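Local coordinates for protein 1,4-dihydroxy-6-naphtoate synthase (Archaeoglobus fulgidus, PDB 1ZBM) that probably converts cyclic dehypoxanthine futalosine into 1,4-dihydroxy-6-naphthoate, a step on the way to menaquinone, at residues F24-Y27 against A28-H31; E199-R202 against A203-S207; A234-F237 against A238-V242. All coordinates share one frame; numbering follows the deposited sequence.

Contact 1. Residues F24-Y27 against A28-H31; sequences FMFY and AMTH
Thr30 turns its hydroxyl back over a kinked turn of helix 20-30 to face two carbonyls at once: with chi1 at 51°, OG1 sits between its own N and carbonyl carbon, at 2.9 Å from Phe26 O and equally from Tyr27 O, either of which could accept its one proton. The same torsion leaves CG2 alongside Phe26 CB, a methyl-methylene contact of 4.1 Å. The kink falls just before, where the N-H groups of Ala28 and Met29 have lost their partners in the preceding turn. Other atoms step in. Ala28 N donates to a water oxygen 2.8 Å away, which in turn can donate to Met25 O, while Met29 N is hydrogen-bonded to Ser207 OG from helix 194-213. Beyond them an ordinary helical bond survives, Thr30 N to Phe26 O at 2.8 Å. Tyr27 O also receives a weak bond from His31 ND1, 3.2 Å long. The two rings of that pair overlap obliquely, their planes 34° apart, and Tyr27 CE2 stands 3.5 Å above the centre of the imidazole. The phenol continues past this ring to Glu217, which holds OH, and the rings of His31 and Tyr221 pair edge-to-face. Phe26 and Met29 run side by side; the selenium of Met29, a selenomethionine, comes to the ring edge at CD2, 4.2 Å away, a Met-aromatic contact, and the Phe26 ring is itself stacked with His16. Thr30 and His31 thus add polar contacts to the carbonyls of Phe26 and Tyr27, while the water and Ser207 replace the lost bonds, consistent with this beta-alpha-beta helix bending in its last turn and still satisfying the two N-H groups that lack a helical acceptor.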
loop_
_atom_site.group_PDB
_atom_site.type_symbol
_atom_site.label_atom_id
_atom_site.label_comp_id
_atom_site.label_asym_id
_atom_site.label_seq_id
_atom_site.Cartn_x
_atom_site.Cartn_y
_atom_site.Cartn_z
ATOM N N PHE A 24 3.589 11.037 -5.145
ATOM C CA PHE A 24 4.396 11.881 -4.275
ATOM C C PHE A 24 5.807 11.291 -4.179
ATOM O O PHE A 24 6.790 11.948 -4.519
ATOM C CB PHE A 24 3.726 11.942 -2.894
ATOM C CG PHE A 24 4.429 12.819 -1.898
ATOM C CD1 PHE A 24 4.321 14.206 -1.965
ATOM C CD2 PHE A 24 5.214 12.257 -0.900
ATOM C CE1 PHE A 24 4.973 15.028 -1.032
ATOM C CE2 PHE A 24 5.873 13.065 0.036
ATOM C CZ PHE A 24 5.756 14.456 -0.037
HETATM N N MSE A 25 5.880 10.039 -3.736
HETATM C CA MSE A 25 7.134 9.311 -3.591
HETATM C C MSE A 25 7.925 9.234 -4.906
HETATM O O MSE A 25 9.148 9.434 -4.924
HETATM C CB MSE A 25 6.828 7.899 -3.079
HETATM C CG MSE A 25 8.035 7.034 -2.779
HETATM SE SE MSE A 25 7.502 5.170 -2.465
HETATM C CE MSE A 25 6.062 5.504 -1.194
ATOM N N PHE A 26 7.227 8.971 -6.010
ATOM C CA PHE A 26 7.882 8.852 -7.323
ATOM C C PHE A 26 8.046 10.135 -8.135
ATOM O O PHE A 26 8.624 10.099 -9.220
ATOM C CB PHE A 26 7.148 7.841 -8.210
ATOM C CG PHE A 26 7.424 6.408 -7.864
ATOM C CD1 PHE A 26 6.608 5.726 -6.979
ATOM C CD2 PHE A 26 8.478 5.728 -8.461
ATOM C CE1 PHE A 26 6.832 4.379 -6.696
ATOM C CE2 PHE A 26 8.717 4.382 -8.188
ATOM C CZ PHE A 26 7.891 3.706 -7.307
ATOM N N TYR A 27 7.548 11.256 -7.618
ATOM C CA TYR A 27 7.647 12.526 -8.332
ATOM C C TYR A 27 9.036 12.850 -8.879
ATOM O O TYR A 27 9.186 13.142 -10.064
ATOM C CB TYR A 27 7.183 13.685 -7.444
ATOM C CG TYR A 27 7.516 15.030 -8.036
ATOM C CD1 TYR A 27 8.664 15.723 -7.647
ATOM C CD2 TYR A 27 6.729 15.576 -9.050
ATOM C CE1 TYR A 27 9.018 16.922 -8.257
ATOM C CE2 TYR A 27 7.078 16.770 -9.665
ATOM C CZ TYR A 27 8.221 17.437 -9.266
ATOM O OH TYR A 27 8.555 18.622 -9.882
ATOM N N ALA A 28 10.045 12.814 -8.018
ATOM C CA ALA A 28 11.403 13.130 -8.441
ATOM C C ALA A 28 11.870 12.238 -9.588
ATOM O O ALA A 28 12.546 12.701 -10.512
ATOM C CB ALA A 28 12.371 13.001 -7.256
HETATM N N MSE A 29 11.511 10.959 -9.526
HETATM C CA MSE A 29 11.922 10.015 -10.558
HETATM C C MSE A 29 11.136 10.192 -11.856
HETATM O O MSE A 29 11.706 10.116 -12.943
HETATM C CB MSE A 29 11.773 8.581 -10.049
HETATM C CG MSE A 29 12.505 7.544 -10.892
HETATM SE SE MSE A 29 12.246 5.725 -10.233
HETATM C CE MSE A 29 13.544 5.740 -8.789
ATOM N N THR A 30 9.836 10.440 -11.739
ATOM C CA THR A 30 8.989 10.625 -12.907
ATOM C C THR A 30 9.243 11.957 -13.632
ATOM O O THR A 30 8.722 12.181 -14.730
ATOM C CB THR A 30 7.495 10.540 -12.527
ATOM O OG1 THR A 30 7.226 11.420 -11.428
ATOM C CG2 THR A 30 7.121 9.116 -12.134
ATOM N N HIS A 31 10.036 12.840 -13.031
ATOM C CA HIS A 31 10.329 14.123 -13.665
ATOM C C HIS A 31 11.803 14.343 -13.956
ATOM O O HIS A 31 12.288 15.470 -13.893
ATOM C CB HIS A 31 9.800 15.282 -12.817
ATOM C CG HIS A 31 8.313 15.432 -12.865
ATOM N ND1 HIS A 31 7.454 14.463 -12.391
ATOM C CD2 HIS A 31 7.531 16.423 -13.351
ATOM C CE1 HIS A 31 6.205 14.853 -12.584
ATOM N NE2 HIS A 31 6.225 16.040 -13.165
HETATM O O HOH W 1 9.783 12.402 -5.288
#

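Contact 2. Residues E199-R202 against A203-S207; sequences EFLR and AMRES
Leu201 lies on one face of the Arg205 guanidinium, its CD2 methyl 3.4 Å above the plane and displaced toward the rim, on the NH1 side. The extended Arg205 chain passes Leu201 at an angle, with its NE hydrogen-bonded farther on to Tyr247 O. A second guanidinium, that of Arg202, is met at its edge instead: Glu206 OE1 lies near the plane, 3.5 Å from NH1, in a long salt bridge whose carboxylate is turned 54° from the guanidinium. Glu199, a turn back, makes the closer ion pair, OE2 offering its syn lone pair to Arg202 NH2 at 2.6 Å, with a weak second bond from NE. A bend at chi3 (71°) folds Arg202 so that its guanidinium spans the two acids, and the arginine charge between them probably favours the ionised form of both glutamates. Asp35 O also binds Arg202 NH2, and Thr36 OG1 binds Glu199 OE2, which ties the network to the loop after helix 20-30. On another side of the helix, Phe200 and Met204 point the same way, and the selenium of Met204, a selenomethionine, rests obliquely against the ring, 3.9 Å from Phe200 CZ. Regular backbone bonds run underneath, the shortest being Met204 N to Phe200 O at 2.8 Å. Apolar residues Phe200, Ala203 and Met204 inward, charged Arg202 outward: this is an amphipathic helix stitched by i to i+3 and i to i+4 ion pairs, with a Met-aromatic contact on its buried side.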
loop_
_atom_site.group_PDB
_atom_site.type_symbol
_atom_site.label_atom_id
_atom_site.label_comp_id
_atom_site.label_asym_id
_atom_site.label_seq_id
_atom_site.Cartn_x
_atom_site.Cartn_y
_atom_site.Cartn_z
ATOM N N GLU A 199 21.518 0.136 -7.998
ATOM C CA GLU A 199 21.233 1.385 -8.693
ATOM C C GLU A 199 19.810 1.850 -8.474
ATOM O O GLU A 199 19.571 3.012 -8.147
ATOM C CB GLU A 199 21.489 1.226 -10.193
ATOM C CG GLU A 199 21.308 2.505 -10.990
ATOM C CD GLU A 199 22.157 3.647 -10.447
ATOM O OE1 GLU A 199 23.262 3.385 -9.940
ATOM O OE2 GLU A 199 21.718 4.806 -10.543
ATOM N N PHE A 200 18.856 0.946 -8.663
ATOM C CA PHE A 200 17.465 1.325 -8.487
ATOM C C PHE A 200 17.165 1.698 -7.047
ATOM O O PHE A 200 16.354 2.589 -6.778
ATOM C CB PHE A 200 16.528 0.204 -8.910
ATOM C CG PHE A 200 15.097 0.574 -8.787
ATOM C CD1 PHE A 200 14.491 1.365 -9.750
ATOM C CD2 PHE A 200 14.377 0.224 -7.656
ATOM C CE1 PHE A 200 13.183 1.798 -9.585
ATOM C CE2 PHE A 200 13.072 0.655 -7.485
ATOM C CZ PHE A 200 12.475 1.445 -8.447
ATOM N N LEU A 201 17.802 0.997 -6.116
ATOM C CA LEU A 201 17.608 1.293 -4.703
ATOM C C LEU A 201 18.057 2.721 -4.441
ATOM O O LEU A 201 17.388 3.469 -3.722
ATOM C CB LEU A 201 18.423 0.344 -3.835
ATOM C CG LEU A 201 18.457 0.808 -2.388
ATOM C CD1 LEU A 201 17.050 0.818 -1.825
ATOM C CD2 LEU A 201 19.365 -0.111 -1.580
ATOM N N ARG A 202 19.191 3.093 -5.037
ATOM C CA ARG A 202 19.749 4.439 -4.888
ATOM C C ARG A 202 18.803 5.488 -5.459
ATOM O O ARG A 202 18.546 6.508 -4.825
ATOM C CB ARG A 202 21.108 4.545 -5.598
ATOM C CG ARG A 202 21.805 5.908 -5.417
ATOM C CD ARG A 202 23.094 6.012 -6.240
ATOM N NE ARG A 202 22.791 6.117 -7.673
ATOM C CZ ARG A 202 22.290 7.208 -8.252
ATOM N NH1 ARG A 202 22.045 8.293 -7.529
ATOM N NH2 ARG A 202 22.010 7.203 -9.543
ATOM N N ALA A 203 18.281 5.231 -6.654
ATOM C CA ALA A 203 17.377 6.167 -7.297
ATOM C C ALA A 203 16.071 6.262 -6.535
ATOM O O ALA A 203 15.471 7.334 -6.443
ATOM C CB ALA A 203 17.111 5.740 -8.729
HETATM N N MSE A 204 15.627 5.135 -5.988
HETATM C CA MSE A 204 14.370 5.095 -5.247
HETATM C C MSE A 204 14.476 5.941 -3.986
HETATM O O MSE A 204 13.589 6.745 -3.693
HETATM C CB MSE A 204 14.018 3.646 -4.887
HETATM C CG MSE A 204 12.604 3.456 -4.358
HETATM SE SE MSE A 204 11.183 3.842 -5.642
HETATM C CE MSE A 204 10.432 5.457 -4.839
ATOM N N ARG A 205 15.566 5.764 -3.245
ATOM C CA ARG A 205 15.784 6.525 -2.011
ATOM C C ARG A 205 15.868 8.016 -2.282
ATOM O O ARG A 205 15.311 8.831 -1.542
ATOM C CB ARG A 205 17.066 6.067 -1.324
ATOM C CG ARG A 205 16.902 4.765 -0.593
ATOM C CD ARG A 205 18.187 4.331 0.067
ATOM N NE ARG A 205 17.925 3.245 1.009
ATOM C CZ ARG A 205 18.808 2.318 1.347
ATOM N NH1 ARG A 205 20.024 2.333 0.820
ATOM N NH2 ARG A 205 18.465 1.378 2.208
ATOM N N GLU A 206 16.559 8.373 -3.355
ATOM C CA GLU A 206 16.695 9.770 -3.691
ATOM C C GLU A 206 15.344 10.384 -4.000
ATOM O O GLU A 206 15.068 11.520 -3.608
ATOM C CB GLU A 206 17.612 9.946 -4.892
ATOM C CG GLU A 206 17.975 11.395 -5.136
ATOM C CD GLU A 206 18.917 11.564 -6.293
ATOM O OE1 GLU A 206 19.948 10.847 -6.329
ATOM O OE2 GLU A 206 18.633 12.422 -7.161
ATOM N N SER A 207 14.489 9.642 -4.695
ATOM C CA SER A 207 13.179 10.179 -5.051
ATOM C C SER A 207 12.309 10.457 -3.816
ATOM O O SER A 207 11.573 11.450 -3.765
ATOM C CB SER A 207 12.460 9.220 -6.007
ATOM O OG SER A 207 11.366 9.874 -6.639
#

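Contact 3. Residues A234-F237 against A238-V242; sequences AKRF and AMMYV
Tyr241 turns the edge of its ring to the face of Phe237, one helical turn back, in an offset edge-to-face pair with centroids 5.7 Å apart and planes at 71°. The touching atoms are Tyr241 CE2 and Phe237 CE1, 3.9 Å from each other. Different first torsions bring them together: Phe237 sends CG away from its own N (chi1 -178°) and so forward along the helix, whereas Tyr241 sets CG beside its N (chi1 -67°) and reaches back. The phenol is fixed at its far end by Gln155, hydrogen-bonded to OH. The neighbouring side chains lie differently. Met240 SE, of a selenomethionine, lies 4.4 Å from Arg236 CG and oblique to the guanidinium, while Met240 CG is 3.1 Å from Arg236 O. Lys235 leads away, its NZ in salt bridges with Glu232 and Asp216. Backbone bonds to Ala234 O and Lys235 O are regular, the latter 2.8 Å from Met239 N; those of Met240 N, to Arg236 O and Phe237 O, and of Tyr241 N, to Phe237 O, are weak as the helix nears its end. Phe237 also packs on Asp21 and Ile156, and its side chain is about 5 Å from that of His152, the predicted proton acceptor, so this aromatic pair on consecutive helical turns probably belongs to the surroundings of the active site.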
loop_
_atom_site.group_PDB
_atom_site.type_symbol
_atom_site.label_atom_id
_atom_site.label_comp_id
_atom_site.label_asym_id
_atom_site.label_seq_id
_atom_site.Cartn_x
_atom_site.Cartn_y
_atom_site.Cartn_z
ATOM N N ALA A 234 -3.985 16.016 1.355
ATOM C CA ALA A 234 -3.177 15.141 0.512
ATOM C C ALA A 234 -1.741 15.040 1.043
ATOM O O ALA A 234 -1.156 13.954 1.070
ATOM C CB ALA A 234 -3.175 15.647 -0.923
ATOM N N LYS A 235 -1.175 16.169 1.462
ATOM C CA LYS A 235 0.182 16.178 1.996
ATOM C C LYS A 235 0.215 15.289 3.233
ATOM O O LYS A 235 1.122 14.471 3.412
ATOM C CB LYS A 235 0.606 17.599 2.382
ATOM C CG LYS A 235 1.874 18.096 1.701
ATOM C CD LYS A 235 2.243 19.492 2.178
ATOM C CE LYS A 235 1.131 20.488 1.889
ATOM N NZ LYS A 235 1.413 21.844 2.449
ATOM N N ARG A 236 -0.790 15.454 4.085
ATOM C CA ARG A 236 -0.903 14.678 5.317
ATOM C C ARG A 236 -0.952 13.180 5.007
ATOM O O ARG A 236 -0.275 12.390 5.661
ATOM C CB ARG A 236 -2.162 15.112 6.078
ATOM C CG ARG A 236 -2.468 14.330 7.350
ATOM C CD ARG A 236 -3.816 14.784 7.925
ATOM N NE ARG A 236 -4.517 13.714 8.638
ATOM C CZ ARG A 236 -5.829 13.700 8.859
ATOM N NH1 ARG A 236 -6.383 12.688 9.513
ATOM N NH2 ARG A 236 -6.589 14.696 8.417
ATOM N N PHE A 237 -1.744 12.799 4.005
ATOM C CA PHE A 237 -1.874 11.394 3.618
ATOM C C PHE A 237 -0.560 10.840 3.083
ATOM O O PHE A 237 -0.111 9.761 3.483
ATOM C CB PHE A 237 -2.953 11.222 2.539
ATOM C CG PHE A 237 -3.178 9.788 2.131
ATOM C CD1 PHE A 237 -3.774 8.888 3.014
ATOM C CD2 PHE A 237 -2.793 9.340 0.870
ATOM C CE1 PHE A 237 -3.980 7.566 2.651
ATOM C CE2 PHE A 237 -2.992 8.019 0.496
ATOM C CZ PHE A 237 -3.591 7.128 1.390
ATOM N N ALA A 238 0.046 11.579 2.166
ATOM C CA ALA A 238 1.304 11.153 1.579
ATOM C C ALA A 238 2.384 11.042 2.649
ATOM O O ALA A 238 3.136 10.073 2.669
ATOM C CB ALA A 238 1.736 12.136 0.497
HETATM N N MSE A 239 2.459 12.031 3.536
HETATM C CA MSE A 239 3.464 12.024 4.591
HETATM C C MSE A 239 3.248 10.879 5.588
HETATM O O MSE A 239 4.176 10.482 6.298
HETATM C CB MSE A 239 3.471 13.371 5.319
HETATM C CG MSE A 239 4.801 14.115 5.240
HETATM SE SE MSE A 239 4.780 15.747 4.163
HETATM C CE MSE A 239 3.650 16.840 5.304
HETATM N N MSE A 240 2.024 10.355 5.627
HETATM C CA MSE A 240 1.669 9.241 6.510
HETATM C C MSE A 240 2.286 7.928 6.029
HETATM O O MSE A 240 2.630 7.066 6.836
HETATM C CB MSE A 240 0.146 9.062 6.569
HETATM C CG MSE A 240 -0.573 9.977 7.563
HETATM SE SE MSE A 240 -2.507 9.980 7.364
HETATM C CE MSE A 240 -2.965 8.262 8.124
ATOM N N TYR A 241 2.419 7.780 4.712
ATOM C CA TYR A 241 2.966 6.560 4.142
ATOM C C TYR A 241 4.240 6.738 3.324
ATOM O O TYR A 241 4.656 5.830 2.602
ATOM C CB TYR A 241 1.888 5.868 3.307
ATOM C CG TYR A 241 0.747 5.337 4.148
ATOM C CD1 TYR A 241 0.947 4.284 5.042
ATOM C CD2 TYR A 241 -0.524 5.905 4.075
ATOM C CE1 TYR A 241 -0.091 3.813 5.846
ATOM C CE2 TYR A 241 -1.567 5.441 4.874
ATOM C CZ TYR A 241 -1.343 4.398 5.755
ATOM O OH TYR A 241 -2.366 3.952 6.553
ATOM N N VAL A 242 4.851 7.912 3.426
ATOM C CA VAL A 242 6.100 8.203 2.721
ATOM C C VAL A 242 6.992 8.951 3.713
ATOM O O VAL A 242 7.014 10.179 3.730
ATOM C CB VAL A 242 5.871 9.106 1.471
ATOM C CG1 VAL A 242 7.199 9.357 0.766
ATOM C CG2 VAL A 242 4.878 8.466 0.519
#

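Overall arrangement
From the N terminus the contacts follow in series, each confined to a single helix; none closes a long loop, nests in another or crosses it. Contact 1 ends the helix between strands 11-16 and 39-44. Contact 2, in helix 194-213, packs directly against it: Ser207 OG reaches Met25 O at 2.8 Å, and Met29 CE touches Ala203 C. Contact 3, in helix 231-241 and just beyond, meets residues 24 and 25 of contact 1, with Val242 CG2 against Met25 CE and Ala238 CB against Phe24 CG. Contacts 2 and 3 do not touch, and both rest on residues 24-31, in the helix of the beta-alpha-beta unit 11-16, 20-30, 39-44.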